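PDB 4NNC: OBCA, Oxalate Biosynthetic Component A from Burkholderia glumae, which is a cobalt-binding protein of a TIM-barrel enzyme family, with an additional N-terminal domain. Local coordinates for residues A10-A15 and V223-R228; Q249-V254 and S277-G282. All blocks are in the same frame, centred on the assembly; numbering follows the deposited sequence.

Contact 1 (A10-A15 and V223-R228); sequences AAPIGA and VHLHTR. With CO (cobalt (II) ion), chain B; 2KQ ((3S)-3-[2-[3-[[(2R)-4-[[[(2R,3S,4R,5R)-5-(6-aminopurin-9-yl)-4-oxidanyl-3-phosphonooxy-oxolan-2-yl]methoxy-oxidanyl-phosphoryl]oxy-oxidanyl-phosphoryl]oxy-3,3-dimethyl-2-oxidanyl-butanoyl]amino]propanoylamino]ethylsulfanyl]-3-oxidanyl-butanoic acid), chain D; OXL (oxalate ion), chain C.
Two neighbouring parallel barrel strands, 5-10 and 222-229, meet where Ala10, ending its strand, pairs with Val223; His224, still in the strand, and His226, just past its regular part, carry the cobalt. The backbone bond from His224 N to Ala10 O (2.7 Å) is the last rung between the strands. Further on a water takes over: it accepts from Ile13 N and donates to His224 O (2.7 Å), bridging the gap as 10-15 turns into a loop.

His224 holds its CG anti to the backbone N (chi1 169°), which carries NE2 to the cobalt at 2.2 Å. His226 comes in from the loop side, its NE2 2.0 Å from the metal. Glu475 and the 2KQ oxygens O51 and O54 also bind the ion. Each imidazole is fixed from behind through ND1, which bonds to Asn275 OD1 for His224 and to Asn251 OD1 for His226. Gly14 CA sits over the centre of one face of the His226 ring, 3.4 Å from the centroid in a CH-pi contact.

Arg228 clamps the loop from its far end. NE reaches Gly14 O at 2.7 Å, with that oxygen in the guanidinium plane, while NH2 adds weak bonds to Gly14 O and Ile13 O and a further bond to Pro17 O. Ala15 O sits over a guanidinium face. On the apolar side Ile13 CD1 meets Leu225 CD2 at 3.6 Å, and the side chains of Pro12 and Val223 cross at about a right angle, touching through CG and CG1.

Metal ligands at the C-terminal ends of the strands are the classic layout of a TIM-barrel active site.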
ATOM      1  N   ALA A  10      10.513  -5.368   0.294  1.00 20.26           N
ATOM      2  CA  ALA A  10       9.167  -5.440   0.850  1.00 18.43           C
ATOM      3  C   ALA A  10       8.807  -4.084   1.491  1.00 20.28           C
ATOM      4  O   ALA A  10       9.599  -3.528   2.253  1.00 19.52           O
ATOM      5  CB  ALA A  10       9.082  -6.552   1.887  1.00 16.69           C
ATOM      6  N   ALA A  11       7.619  -3.563   1.180  1.00 18.31           N
ATOM      7  CA  ALA A  11       7.123  -2.325   1.782  1.00 18.17           C
ATOM      8  C   ALA A  11       5.764  -2.578   2.421  1.00 19.76           C
ATOM      9  O   ALA A  11       4.728  -2.395   1.770  1.00 21.84           O
ATOM     10  CB  ALA A  11       7.020  -1.218   0.732  1.00 21.01           C
ATOM     11  N   PRO A  12       5.767  -3.009   3.698  1.00 21.48           N
ATOM     12  CA  PRO A  12       4.571  -3.495   4.412  1.00 22.57           C
ATOM     13  C   PRO A  12       3.546  -2.454   4.905  1.00 23.67           C
ATOM     14  O   PRO A  12       2.410  -2.876   5.172  1.00 25.46           O
ATOM     15  CB  PRO A  12       5.164  -4.221   5.634  1.00 19.16           C
ATOM     16  CG  PRO A  12       6.601  -4.486   5.272  1.00 20.63           C
ATOM     17  CD  PRO A  12       6.999  -3.295   4.457  1.00 18.01           C
ATOM     18  N   ILE A  13       3.906  -1.173   5.053  1.00 21.67           N
ATOM     19  CA  ILE A  13       3.020  -0.240   5.761  1.00 20.73           C
ATOM     20  C   ILE A  13       2.631   0.999   4.957  1.00 22.51           C
ATOM     21  O   ILE A  13       1.445   1.254   4.711  1.00 21.00           O
ATOM     22  CB  ILE A  13       3.625   0.227   7.109  1.00 20.37           C
ATOM     23  CG1 ILE A  13       4.153  -0.961   7.906  1.00 21.54           C
ATOM     24  CG2 ILE A  13       2.583   0.994   7.925  1.00 18.95           C
ATOM     25  CD1 ILE A  13       5.641  -1.210   7.749  1.00 19.86           C
ATOM     26  N   GLY A  14       3.632   1.790   4.583  1.00 22.95           N
ATOM     27  CA  GLY A  14       3.398   3.002   3.826  1.00 21.07           C
ATOM     28  C   GLY A  14       2.605   4.081   4.543  1.00 23.11           C
ATOM     29  O   GLY A  14       2.409   4.029   5.762  1.00 22.26           O
ATOM     30  N   ALA A  15       2.158   5.062   3.756  1.00 24.20           N
ATOM     31  CA  ALA A  15       1.451   6.241   4.249  1.00 27.55           C
ATOM     32  C   ALA A  15      -0.057   6.136   4.055  1.00 24.27           C
ATOM     33  O   ALA A  15      -0.816   6.628   4.885  1.00 25.98           O
ATOM     34  CB  ALA A  15       1.981   7.513   3.550  1.00 16.11           C
ATOM     35  N   VAL A 223      13.646  -4.327   3.617  1.00 22.26           N
ATOM     36  CA  VAL A 223      12.300  -4.021   4.097  1.00 20.18           C
ATOM     37  C   VAL A 223      12.188  -2.515   4.328  1.00 21.79           C
ATOM     38  O   VAL A 223      12.903  -1.947   5.158  1.00 18.68           O
ATOM     39  CB  VAL A 223      11.948  -4.775   5.404  1.00 20.68           C
ATOM     40  CG1 VAL A 223      10.478  -4.561   5.763  1.00 18.60           C
ATOM     41  CG2 VAL A 223      12.226  -6.266   5.257  1.00 22.25           C
ATOM     42  N   HIS A 224      11.299  -1.873   3.573  1.00 20.88           N
ATOM     43  CA  HIS A 224      11.100  -0.441   3.669  1.00 19.73           C
ATOM     44  C   HIS A 224       9.953  -0.191   4.643  1.00 19.51           C
ATOM     45  O   HIS A 224       8.862  -0.749   4.466  1.00 17.60           O
ATOM     46  CB  HIS A 224      10.778   0.116   2.280  1.00 19.88           C
ATOM     47  CG  HIS A 224      10.310   1.534   2.288  1.00 22.55           C
ATOM     48  ND1 HIS A 224      11.137   2.592   2.615  1.00 21.81           N
ATOM     49  CD2 HIS A 224       9.099   2.073   1.997  1.00 20.37           C
ATOM     50  CE1 HIS A 224      10.451   3.720   2.524  1.00 24.82           C
ATOM     51  NE2 HIS A 224       9.214   3.434   2.149  1.00 21.45           N
ATOM     52  N   LEU A 225      10.198   0.632   5.667  1.00 19.50           N
ATOM     53  CA  LEU A 225       9.244   0.815   6.766  1.00 19.38           C
ATOM     54  C   LEU A 225       8.661   2.223   6.908  1.00 20.84           C
ATOM     55  O   LEU A 225       9.356   3.227   6.671  1.00 19.07           O
ATOM     56  CB  LEU A 225       9.895   0.439   8.098  1.00 17.66           C
ATOM     57  CG  LEU A 225      10.334  -1.015   8.251  1.00 24.89           C
ATOM     58  CD1 LEU A 225      10.976  -1.249   9.621  1.00 18.83           C
ATOM     59  CD2 LEU A 225       9.151  -1.957   8.011  1.00 17.79           C
ATOM     60  N   HIS A 226       7.387   2.273   7.314  1.00 20.94           N
ATOM     61  CA  HIS A 226       6.747   3.481   7.823  1.00 18.84           C
ATOM     62  C   HIS A 226       6.190   3.162   9.201  1.00 23.31           C
ATOM     63  O   HIS A 226       5.929   1.991   9.516  1.00 21.80           O
ATOM     64  CB  HIS A 226       5.546   3.865   6.965  1.00 18.46           C
ATOM     65  CG  HIS A 226       5.897   4.435   5.628  1.00 20.93           C
ATOM     66  ND1 HIS A 226       5.431   5.662   5.210  1.00 20.01           N
ATOM     67  CD2 HIS A 226       6.638   3.941   4.609  1.00 19.52           C
ATOM     68  CE1 HIS A 226       5.885   5.905   3.989  1.00 21.20           C
ATOM     69  NE2 HIS A 226       6.615   4.877   3.604  1.00 22.97           N
ATOM     70  N   THR A 227       5.962   4.197  10.007  1.00 21.81           N
ATOM     71  CA  THR A 227       5.150   4.049  11.214  1.00 21.49           C
ATOM     72  C   THR A 227       3.868   4.889  11.116  1.00 22.99           C
ATOM     73  O   THR A 227       3.784   5.793  10.280  1.00 25.79           O
ATOM     74  CB  THR A 227       5.928   4.422  12.487  1.00 23.42           C
ATOM     75  OG1 THR A 227       6.626   5.668  12.291  1.00 18.60           O
ATOM     76  CG2 THR A 227       6.916   3.324  12.822  1.00 21.03           C
ATOM     77  N   ARG A 228       2.884   4.583  11.969  1.00 22.80           N
ATOM     78  CA  ARG A 228       1.611   5.303  11.998  1.00 23.33           C
ATOM     79  C   ARG A 228       1.324   5.842  13.405  1.00 25.17           C
ATOM     80  O   ARG A 228       1.628   5.191  14.414  1.00 23.02           O
ATOM     81  CB  ARG A 228       0.460   4.391  11.552  1.00 20.15           C
ATOM     82  CG  ARG A 228       0.638   3.790  10.171  1.00 20.68           C
ATOM     83  CD  ARG A 228       0.593   4.873   9.093  1.00 22.44           C
ATOM     84  NE  ARG A 228       0.611   4.266   7.766  1.00 23.12           N
ATOM     85  CZ  ARG A 228      -0.475   3.860   7.111  1.00 24.49           C
ATOM     86  NH1 ARG A 228      -1.685   4.018   7.655  1.00 17.51           N
ATOM     87  NH2 ARG A 228      -0.346   3.302   5.908  1.00 21.64           N
TER
HETATM   88 CO    CO B 601       7.455   4.694   1.770  1.00 21.84          CO
HETATM   89  C01 2KQ D 603      -3.742   3.233  -1.570  1.00 34.20           C
HETATM   90  C02 2KQ D 603      -3.290   2.002  -2.371  1.00 42.41           C
HETATM   91  C03 2KQ D 603      -2.076   1.269  -1.612  1.00 27.84           C
HETATM   92  C04 2KQ D 603      -4.494   1.062  -2.518  1.00 38.15           C
HETATM   93  O05 2KQ D 603      -4.087  -0.060  -3.268  1.00 43.72           O
HETATM   94  P06 2KQ D 603      -5.148  -0.897  -4.113  1.00 46.22           P
HETATM   95  O07 2KQ D 603      -4.600  -2.298  -4.320  1.00 34.78           O
HETATM   96  O08 2KQ D 603      -6.470  -0.997  -3.371  1.00 51.65           O
HETATM   97  O09 2KQ D 603      -5.327  -0.187  -5.526  1.00 60.62           O
HETATM   98  P10 2KQ D 603      -6.374   0.963  -5.925  1.00 58.78           P
HETATM   99  O11 2KQ D 603      -5.980   1.577  -7.240  1.00 56.93           O
HETATM  100  O12 2KQ D 603      -6.353   2.045  -4.873  1.00 65.60           O
HETATM  101  O13 2KQ D 603      -7.853   0.348  -6.038  1.00 61.65           O
HETATM  102  C14 2KQ D 603      -8.970   1.220  -6.277  1.00 68.30           C
HETATM  103  C15 2KQ D 603     -10.145   0.447  -6.701  1.00 73.34           C
HETATM  104  O16 2KQ D 603      -9.795  -0.520  -7.772  1.00 66.40           O
HETATM  105  C17 2KQ D 603     -10.018  -1.842  -7.261  1.00 62.20           C
HETATM  106  N18 2KQ D 603      -8.929  -2.658  -7.676  1.00 59.08           N
HETATM  107  C19 2KQ D 603      -7.699  -2.720  -7.135  1.00 58.19           C
HETATM  108  N20 2KQ D 603      -6.951  -3.605  -7.832  1.00 52.03           N
HETATM  109  C21 2KQ D 603      -7.709  -4.115  -8.839  1.00 55.44           C
HETATM  110  C22 2KQ D 603      -7.487  -5.053  -9.867  1.00 52.41           C
HETATM  111  N23 2KQ D 603      -6.195  -5.709 -10.016  1.00 47.56           N
HETATM  112  N24 2KQ D 603      -8.493  -5.332 -10.716  1.00 56.66           N
HETATM  113  C25 2KQ D 603      -9.693  -4.714 -10.592  1.00 56.38           C
HETATM  114  N26 2KQ D 603      -9.942  -3.824  -9.621  1.00 56.04           N
HETATM  115  C27 2KQ D 603      -8.957  -3.513  -8.738  1.00 60.39           C
HETATM  116  C28 2KQ D 603     -10.153  -1.725  -5.799  1.00 68.78           C
HETATM  117  O29 2KQ D 603     -11.065  -2.691  -5.276  1.00 67.87           O
HETATM  118  C30 2KQ D 603     -10.709  -0.378  -5.589  1.00 77.42           C
HETATM  119  O31 2KQ D 603     -12.148  -0.429  -5.689  1.00 84.55           O
HETATM  120  P32 2KQ D 603     -13.029   0.953  -5.633  1.00 95.73           P
HETATM  121  O33 2KQ D 603     -12.747   1.838  -6.856  1.00 86.83           O
HETATM  122  O34 2KQ D 603     -14.508   0.627  -5.571  1.00 87.88           O
HETATM  123  O35 2KQ D 603     -12.646   1.706  -4.387  1.00 87.98           O
HETATM  124  C36 2KQ D 603      -2.921   2.450  -3.823  1.00 45.17           C
HETATM  125  O37 2KQ D 603      -4.020   3.025  -4.392  1.00 48.95           O
HETATM  126  C38 2KQ D 603      -1.759   3.452  -3.925  1.00 45.51           C
HETATM  127  O39 2KQ D 603      -1.865   4.626  -3.588  1.00 44.60           O
HETATM  128  N40 2KQ D 603      -0.501   2.989  -4.492  1.00 39.61           N
HETATM  129  C41 2KQ D 603       0.546   3.949  -4.610  1.00 37.69           C
HETATM  130  C42 2KQ D 603       1.460   3.909  -3.392  1.00 36.14           C
HETATM  131  C43 2KQ D 603       2.639   4.906  -3.458  1.00 38.77           C
HETATM  132  O44 2KQ D 603       2.460   6.101  -3.703  1.00 36.73           O
HETATM  133  N45 2KQ D 603       3.967   4.396  -3.250  1.00 33.68           N
HETATM  134  C46 2KQ D 603       5.043   5.339  -3.320  1.00 38.88           C
HETATM  135  C47 2KQ D 603       5.889   5.261  -2.068  1.00 38.17           C
HETATM  136  S48 2KQ D 603       7.428   6.147  -2.252  1.00 51.76           S
HETATM  137  C49 2KQ D 603       8.476   5.799  -0.855  1.00 28.49           C
HETATM  138  C50 2KQ D 603       9.532   4.967  -1.363  1.00 34.45           C
HETATM  139  O51 2KQ D 603       7.786   5.055   0.129  1.00 28.48           O
HETATM  140  C52 2KQ D 603       9.156   7.099  -0.325  1.00 33.52           C
HETATM  141  C53 2KQ D 603       9.292   7.292   1.155  1.00 29.31           C
HETATM  142  O54 2KQ D 603       8.830   6.444   1.975  1.00 23.52           O
HETATM  143  O55 2KQ D 603       9.886   8.323   1.568  1.00 27.52           O
HETATM  144  C1  OXL C 602       5.448   8.948   0.673  1.00 35.76           C
HETATM  145  C2  OXL C 602       5.267   7.611   0.080  1.00 39.77           C
HETATM  146  O1  OXL C 602       6.066   9.851   0.046  1.00 37.17           O
HETATM  147  O2  OXL C 602       4.583   7.477  -0.975  1.00 46.32           O
HETATM  148  O3  OXL C 602       4.982   9.133   1.827  1.00 39.13           O
HETATM  149  O4  OXL C 602       5.789   6.619   0.677  1.00 36.85           O
HETATM  150  O   HOH W   1       6.455   0.370   4.232  1.00 19.46           O

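Contact 2 (Q249-V254 and S277-G282); sequences QRNQIV and STSVRG. With OXL (oxalate ion), chain C; 2KQ ((3S)-3-[2-[3-[[(2R)-4-[[[(2R,3S,4R,5R)-5-(6-aminopurin-9-yl)-4-oxidanyl-3-phosphonooxy-oxolan-2-yl]methoxy-oxidanyl-phosphoryl]oxy-oxidanyl-phosphoryl]oxy-3,3-dimethyl-2-oxidanyl-butanoyl]amino]propanoylamino]ethylsulfanyl]-3-oxidanyl-butanoic acid), chain D.
Ile253 faces Thr278 with their CA atoms 7.3 Å apart, and Asn251 lies opposite Gly282 at 6.3 Å between CA atoms; the two segments run in roughly opposite senses, too far apart to pair as strands, and side chains and a water fill the gap.

Asn251 does most of the bridging. Its CG stands anti to the backbone N (chi1 -172°), sending ND2 across to Arg281 O in a weak bond of 3.4 Å, while OD1 is taken by His226. ND2 also donates to a water at 3.0 Å, and that water donates in turn to Ser279 O (2.8 Å) and to Ser277 OG (3.0 Å). Beside it Ile253 lays CG1 and CD1 against the carbonyl oxygens of Ser277, Thr278 and Ser279.

Two successive ST turns shape 277-282: Ser277 OG accepts from Ser279 N, and Ser279 OG accepts from Arg281 N. Each hydroxyl also donates to a bound group, Ser277 OG to 2KQ O54 and Ser279 OG to oxalate O3, both at 2.7 Å. Arg281 extends past the oxalate, its NH1 giving a weak bond to O2, and makes a cation-pi contact with Phe318.

Segment 249-254 leads directly into helix 255-268, whereas 277-282 leaves strand 273-276 and is tied to the neighbouring strand 308-311 by Thr278 OG1 to Ser310 O, and to Arg292 of helix 291-294 through Thr278 O.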
ATOM      1  N   GLN A 249      -4.927   6.779  11.669  1.00 28.29           N
ATOM      2  CA  GLN A 249      -3.791   5.935  11.280  1.00 26.41           C
ATOM      3  C   GLN A 249      -2.810   6.751  10.437  1.00 28.95           C
ATOM      4  O   GLN A 249      -2.221   6.244   9.469  1.00 24.51           O
ATOM      5  CB  GLN A 249      -4.249   4.691  10.506  1.00 25.14           C
ATOM      6  CG  GLN A 249      -5.302   3.825  11.209  1.00 24.04           C
ATOM      7  CD  GLN A 249      -5.594   2.527  10.449  1.00 27.25           C
ATOM      8  OE1 GLN A 249      -4.719   1.971   9.772  1.00 23.07           O
ATOM      9  NE2 GLN A 249      -6.829   2.050  10.551  1.00 27.82           N
ATOM     10  N   ARG A 250      -2.647   8.015  10.820  1.00 26.29           N
ATOM     11  CA  ARG A 250      -1.884   8.996  10.059  1.00 27.08           C
ATOM     12  C   ARG A 250      -0.423   8.586   9.850  1.00 26.03           C
ATOM     13  O   ARG A 250       0.255   8.126  10.777  1.00 22.85           O
ATOM     14  CB  ARG A 250      -1.948  10.358  10.769  1.00 31.15           C
ATOM     15  CG  ARG A 250      -1.469  11.556   9.926  1.00 37.94           C
ATOM     16  CD  ARG A 250      -1.603  12.868  10.721  1.00 39.65           C
ATOM     17  NE  ARG A 250      -1.103  12.692  12.082  1.00 39.68           N
ATOM     18  CZ  ARG A 250       0.171  12.850  12.438  1.00 44.19           C
ATOM     19  NH1 ARG A 250       1.085  13.208  11.531  1.00 39.18           N
ATOM     20  NH2 ARG A 250       0.534  12.650  13.702  1.00 34.09           N
ATOM     21  N   ASN A 251       0.065   8.737   8.625  1.00 24.75           N
ATOM     22  CA  ASN A 251       1.477   8.534   8.410  1.00 24.28           C
ATOM     23  C   ASN A 251       2.239   9.488   9.305  1.00 24.78           C
ATOM     24  O   ASN A 251       1.925  10.678   9.355  1.00 27.27           O
ATOM     25  CB  ASN A 251       1.867   8.782   6.959  1.00 23.21           C
ATOM     26  CG  ASN A 251       3.311   8.390   6.681  1.00 25.45           C
ATOM     27  OD1 ASN A 251       3.674   7.207   6.771  1.00 22.83           O
ATOM     28  ND2 ASN A 251       4.144   9.374   6.351  1.00 25.44           N
ATOM     29  N   GLN A 252       3.235   8.960  10.011  1.00 24.76           N
ATOM     30  CA  GLN A 252       4.030   9.754  10.937  1.00 24.44           C
ATOM     31  C   GLN A 252       5.242   8.949  11.408  1.00 23.97           C
ATOM     32  O   GLN A 252       5.122   7.776  11.726  1.00 24.63           O
ATOM     33  CB  GLN A 252       3.170  10.130  12.148  1.00 26.97           C
ATOM     34  CG  GLN A 252       3.926  10.853  13.237  1.00 26.54           C
ATOM     35  CD  GLN A 252       4.342  12.232  12.793  1.00 36.72           C
ATOM     36  OE1 GLN A 252       3.497  13.092  12.521  1.00 43.77           O
ATOM     37  NE2 GLN A 252       5.649  12.453  12.696  1.00 38.87           N
ATOM     38  N   ILE A 253       6.407   9.579  11.449  1.00 22.72           N
ATOM     39  CA  ILE A 253       7.579   8.979  12.077  1.00 24.64           C
ATOM     40  C   ILE A 253       7.401   8.965  13.597  1.00 24.46           C
ATOM     41  O   ILE A 253       7.325  10.026  14.235  1.00 28.72           O
ATOM     42  CB  ILE A 253       8.849   9.776  11.728  1.00 25.84           C
ATOM     43  CG1 ILE A 253       9.027   9.849  10.210  1.00 20.96           C
ATOM     44  CG2 ILE A 253      10.075   9.168  12.403  1.00 22.52           C
ATOM     45  CD1 ILE A 253       9.944  10.983   9.776  1.00 24.11           C
ATOM     46  N   VAL A 254       7.333   7.772  14.179  1.00 18.36           N
ATOM     47  CA  VAL A 254       7.096   7.641  15.609  1.00 21.10           C
ATOM     48  C   VAL A 254       8.336   7.029  16.239  1.00 21.75           C
ATOM     49  O   VAL A 254       8.627   5.850  16.022  1.00 25.80           O
ATOM     50  CB  VAL A 254       5.889   6.734  15.885  1.00 24.24           C
ATOM     51  CG1 VAL A 254       5.540   6.736  17.382  1.00 22.44           C
ATOM     52  CG2 VAL A 254       4.698   7.175  15.049  1.00 20.92           C
ATOM     53  N   SER A 277      11.504   5.036   6.065  1.00 19.90           N
ATOM     54  CA  SER A 277      10.899   6.196   5.428  1.00 19.87           C
ATOM     55  C   SER A 277      11.157   7.462   6.247  1.00 20.70           C
ATOM     56  O   SER A 277      10.967   7.483   7.472  1.00 21.46           O
ATOM     57  CB  SER A 277       9.394   6.001   5.229  1.00 17.80           C
ATOM     58  OG  SER A 277       8.830   7.134   4.591  1.00 21.47           O
ATOM     59  N   THR A 278      11.607   8.504   5.555  1.00 21.28           N
ATOM     60  CA  THR A 278      11.793   9.839   6.124  1.00 21.72           C
ATOM     61  C   THR A 278      10.714  10.804   5.615  1.00 22.77           C
ATOM     62  O   THR A 278      10.774  12.016   5.858  1.00 23.45           O
ATOM     63  CB  THR A 278      13.116  10.417   5.678  1.00 19.17           C
ATOM     64  OG1 THR A 278      13.117  10.476   4.245  1.00 21.52           O
ATOM     65  CG2 THR A 278      14.267   9.534   6.142  1.00 17.34           C
ATOM     66  N   SER A 279       9.736  10.265   4.899  1.00 21.98           N
ATOM     67  CA  SER A 279       8.667  11.080   4.330  1.00 26.93           C
ATOM     68  C   SER A 279       7.752  11.659   5.405  1.00 25.98           C
ATOM     69  O   SER A 279       7.537  11.037   6.445  1.00 30.63           O
ATOM     70  CB  SER A 279       7.836  10.233   3.370  1.00 26.10           C
ATOM     71  OG  SER A 279       6.473  10.559   3.504  1.00 32.03           O
ATOM     72  N   VAL A 280       7.216  12.851   5.168  1.00 28.06           N
ATOM     73  CA  VAL A 280       6.207  13.397   6.077  1.00 28.23           C
ATOM     74  C   VAL A 280       4.882  13.620   5.365  1.00 33.55           C
ATOM     75  O   VAL A 280       4.111  14.509   5.740  1.00 31.97           O
ATOM     76  CB  VAL A 280       6.653  14.701   6.753  1.00 31.16           C
ATOM     77  CG1 VAL A 280       7.772  14.417   7.753  1.00 23.04           C
ATOM     78  CG2 VAL A 280       7.068  15.739   5.692  1.00 31.64           C
ATOM     79  N   ARG A 281       4.639  12.800   4.339  1.00 31.60           N
ATOM     80  CA  ARG A 281       3.364  12.763   3.629  1.00 36.50           C
ATOM     81  C   ARG A 281       2.212  12.782   4.627  1.00 40.54           C
ATOM     82  O   ARG A 281       2.199  11.999   5.584  1.00 33.97           O
ATOM     83  CB  ARG A 281       3.271  11.510   2.749  1.00 37.30           C
ATOM     84  CG  ARG A 281       1.981  11.437   1.937  1.00 40.63           C
ATOM     85  CD  ARG A 281       1.907  10.200   1.052  1.00 34.61           C
ATOM     86  NE  ARG A 281       0.857  10.345   0.042  1.00 38.75           N
ATOM     87  CZ  ARG A 281       0.772   9.621  -1.071  1.00 35.36           C
ATOM     88  NH1 ARG A 281       1.665   8.669  -1.334  1.00 38.34           N
ATOM     89  NH2 ARG A 281      -0.212   9.848  -1.926  1.00 39.27           N
ATOM     90  N   GLY A 282       1.266  13.696   4.412  1.00 41.02           N
ATOM     91  CA  GLY A 282       0.240  13.971   5.399  1.00 44.00           C
ATOM     92  C   GLY A 282       0.609  15.164   6.270  1.00 52.15           C
ATOM     93  O   GLY A 282      -0.192  16.094   6.428  1.00 58.15           O
TER
HETATM   94  C1  OXL C 602       5.448   8.948   0.673  1.00 35.76           C
HETATM   95  C2  OXL C 602       5.267   7.611   0.080  1.00 39.77           C
HETATM   96  O1  OXL C 602       6.066   9.851   0.046  1.00 37.17           O
HETATM   97  O2  OXL C 602       4.583   7.477  -0.975  1.00 46.32           O
HETATM   98  O3  OXL C 602       4.982   9.133   1.827  1.00 39.13           O
HETATM   99  O4  OXL C 602       5.789   6.619   0.677  1.00 36.85           O
HETATM  100  C01 2KQ D 603      -3.742   3.233  -1.570  1.00 34.20           C
HETATM  101  C02 2KQ D 603      -3.290   2.002  -2.371  1.00 42.41           C
HETATM  102  C03 2KQ D 603      -2.076   1.269  -1.612  1.00 27.84           C
HETATM  103  C04 2KQ D 603      -4.494   1.062  -2.518  1.00 38.15           C
HETATM  104  O05 2KQ D 603      -4.087  -0.060  -3.268  1.00 43.72           O
HETATM  105  P06 2KQ D 603      -5.148  -0.897  -4.113  1.00 46.22           P
HETATM  106  O07 2KQ D 603      -4.600  -2.298  -4.320  1.00 34.78           O
HETATM  107  O08 2KQ D 603      -6.470  -0.997  -3.371  1.00 51.65           O
HETATM  108  O09 2KQ D 603      -5.327  -0.187  -5.526  1.00 60.62           O
HETATM  109  P10 2KQ D 603      -6.374   0.963  -5.925  1.00 58.78           P
HETATM  110  O11 2KQ D 603      -5.980   1.577  -7.240  1.00 56.93           O
HETATM  111  O12 2KQ D 603      -6.353   2.045  -4.873  1.00 65.60           O
HETATM  112  O13 2KQ D 603      -7.853   0.348  -6.038  1.00 61.65           O
HETATM  113  C14 2KQ D 603      -8.970   1.220  -6.277  1.00 68.30           C
HETATM  114  C15 2KQ D 603     -10.145   0.447  -6.701  1.00 73.34           C
HETATM  115  O16 2KQ D 603      -9.795  -0.520  -7.772  1.00 66.40           O
HETATM  116  C17 2KQ D 603     -10.018  -1.842  -7.261  1.00 62.20           C
HETATM  117  N18 2KQ D 603      -8.929  -2.658  -7.676  1.00 59.08           N
HETATM  118  C19 2KQ D 603      -7.699  -2.720  -7.135  1.00 58.19           C
HETATM  119  N20 2KQ D 603      -6.951  -3.605  -7.832  1.00 52.03           N
HETATM  120  C21 2KQ D 603      -7.709  -4.115  -8.839  1.00 55.44           C
HETATM  121  C22 2KQ D 603      -7.487  -5.053  -9.867  1.00 52.41           C
HETATM  122  N23 2KQ D 603      -6.195  -5.709 -10.016  1.00 47.56           N
HETATM  123  N24 2KQ D 603      -8.493  -5.332 -10.716  1.00 56.66           N
HETATM  124  C25 2KQ D 603      -9.693  -4.714 -10.592  1.00 56.38           C
HETATM  125  N26 2KQ D 603      -9.942  -3.824  -9.621  1.00 56.04           N
HETATM  126  C27 2KQ D 603      -8.957  -3.513  -8.738  1.00 60.39           C
HETATM  127  C28 2KQ D 603     -10.153  -1.725  -5.799  1.00 68.78           C
HETATM  128  O29 2KQ D 603     -11.065  -2.691  -5.276  1.00 67.87           O
HETATM  129  C30 2KQ D 603     -10.709  -0.378  -5.589  1.00 77.42           C
HETATM  130  O31 2KQ D 603     -12.148  -0.429  -5.689  1.00 84.55           O
HETATM  131  P32 2KQ D 603     -13.029   0.953  -5.633  1.00 95.73           P
HETATM  132  O33 2KQ D 603     -12.747   1.838  -6.856  1.00 86.83           O
HETATM  133  O34 2KQ D 603     -14.508   0.627  -5.571  1.00 87.88           O
HETATM  134  O35 2KQ D 603     -12.646   1.706  -4.387  1.00 87.98           O
HETATM  135  C36 2KQ D 603      -2.921   2.450  -3.823  1.00 45.17           C
HETATM  136  O37 2KQ D 603      -4.020   3.025  -4.392  1.00 48.95           O
HETATM  137  C38 2KQ D 603      -1.759   3.452  -3.925  1.00 45.51           C
HETATM  138  O39 2KQ D 603      -1.865   4.626  -3.588  1.00 44.60           O
HETATM  139  N40 2KQ D 603      -0.501   2.989  -4.492  1.00 39.61           N
HETATM  140  C41 2KQ D 603       0.546   3.949  -4.610  1.00 37.69           C
HETATM  141  C42 2KQ D 603       1.460   3.909  -3.392  1.00 36.14           C
HETATM  142  C43 2KQ D 603       2.639   4.906  -3.458  1.00 38.77           C
HETATM  143  O44 2KQ D 603       2.460   6.101  -3.703  1.00 36.73           O
HETATM  144  N45 2KQ D 603       3.967   4.396  -3.250  1.00 33.68           N
HETATM  145  C46 2KQ D 603       5.043   5.339  -3.320  1.00 38.88           C
HETATM  146  C47 2KQ D 603       5.889   5.261  -2.068  1.00 38.17           C
HETATM  147  S48 2KQ D 603       7.428   6.147  -2.252  1.00 51.76           S
HETATM  148  C49 2KQ D 603       8.476   5.799  -0.855  1.00 28.49           C
HETATM  149  C50 2KQ D 603       9.532   4.967  -1.363  1.00 34.45           C
HETATM  150  O51 2KQ D 603       7.786   5.055   0.129  1.00 28.48           O
HETATM  151  C52 2KQ D 603       9.156   7.099  -0.325  1.00 33.52           C
HETATM  152  C53 2KQ D 603       9.292   7.292   1.155  1.00 29.31           C
HETATM  153  O54 2KQ D 603       8.830   6.444   1.975  1.00 23.52           O
HETATM  154  O55 2KQ D 603       9.886   8.323   1.568  1.00 27.52           O
HETATM  155  O   HOH W   2       6.961   8.313   6.669  1.00 20.70           O

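Overall arrangement
The two contacts sit about 10 Å apart between centres and follow one another along the chain, contact 1 closing before contact 2 opens. Both belong to the barrel sheet: strand 222-229 pairs in parallel with 5-10 and with 273-276, from which segment 277-282 continues, and antiparallel with the short strand 250-251. The contacts also touch directly, with Thr227 OG1 probably bonding to Gln252 O and Ser277 packing on the His226 ring. Contact 1 supplies two metal ligands and contact 2 supplies two hydroxyls that bond oxalate and 2KQ, which makes them adjoining walls of one pocket at the C-terminal mouth of the barrel.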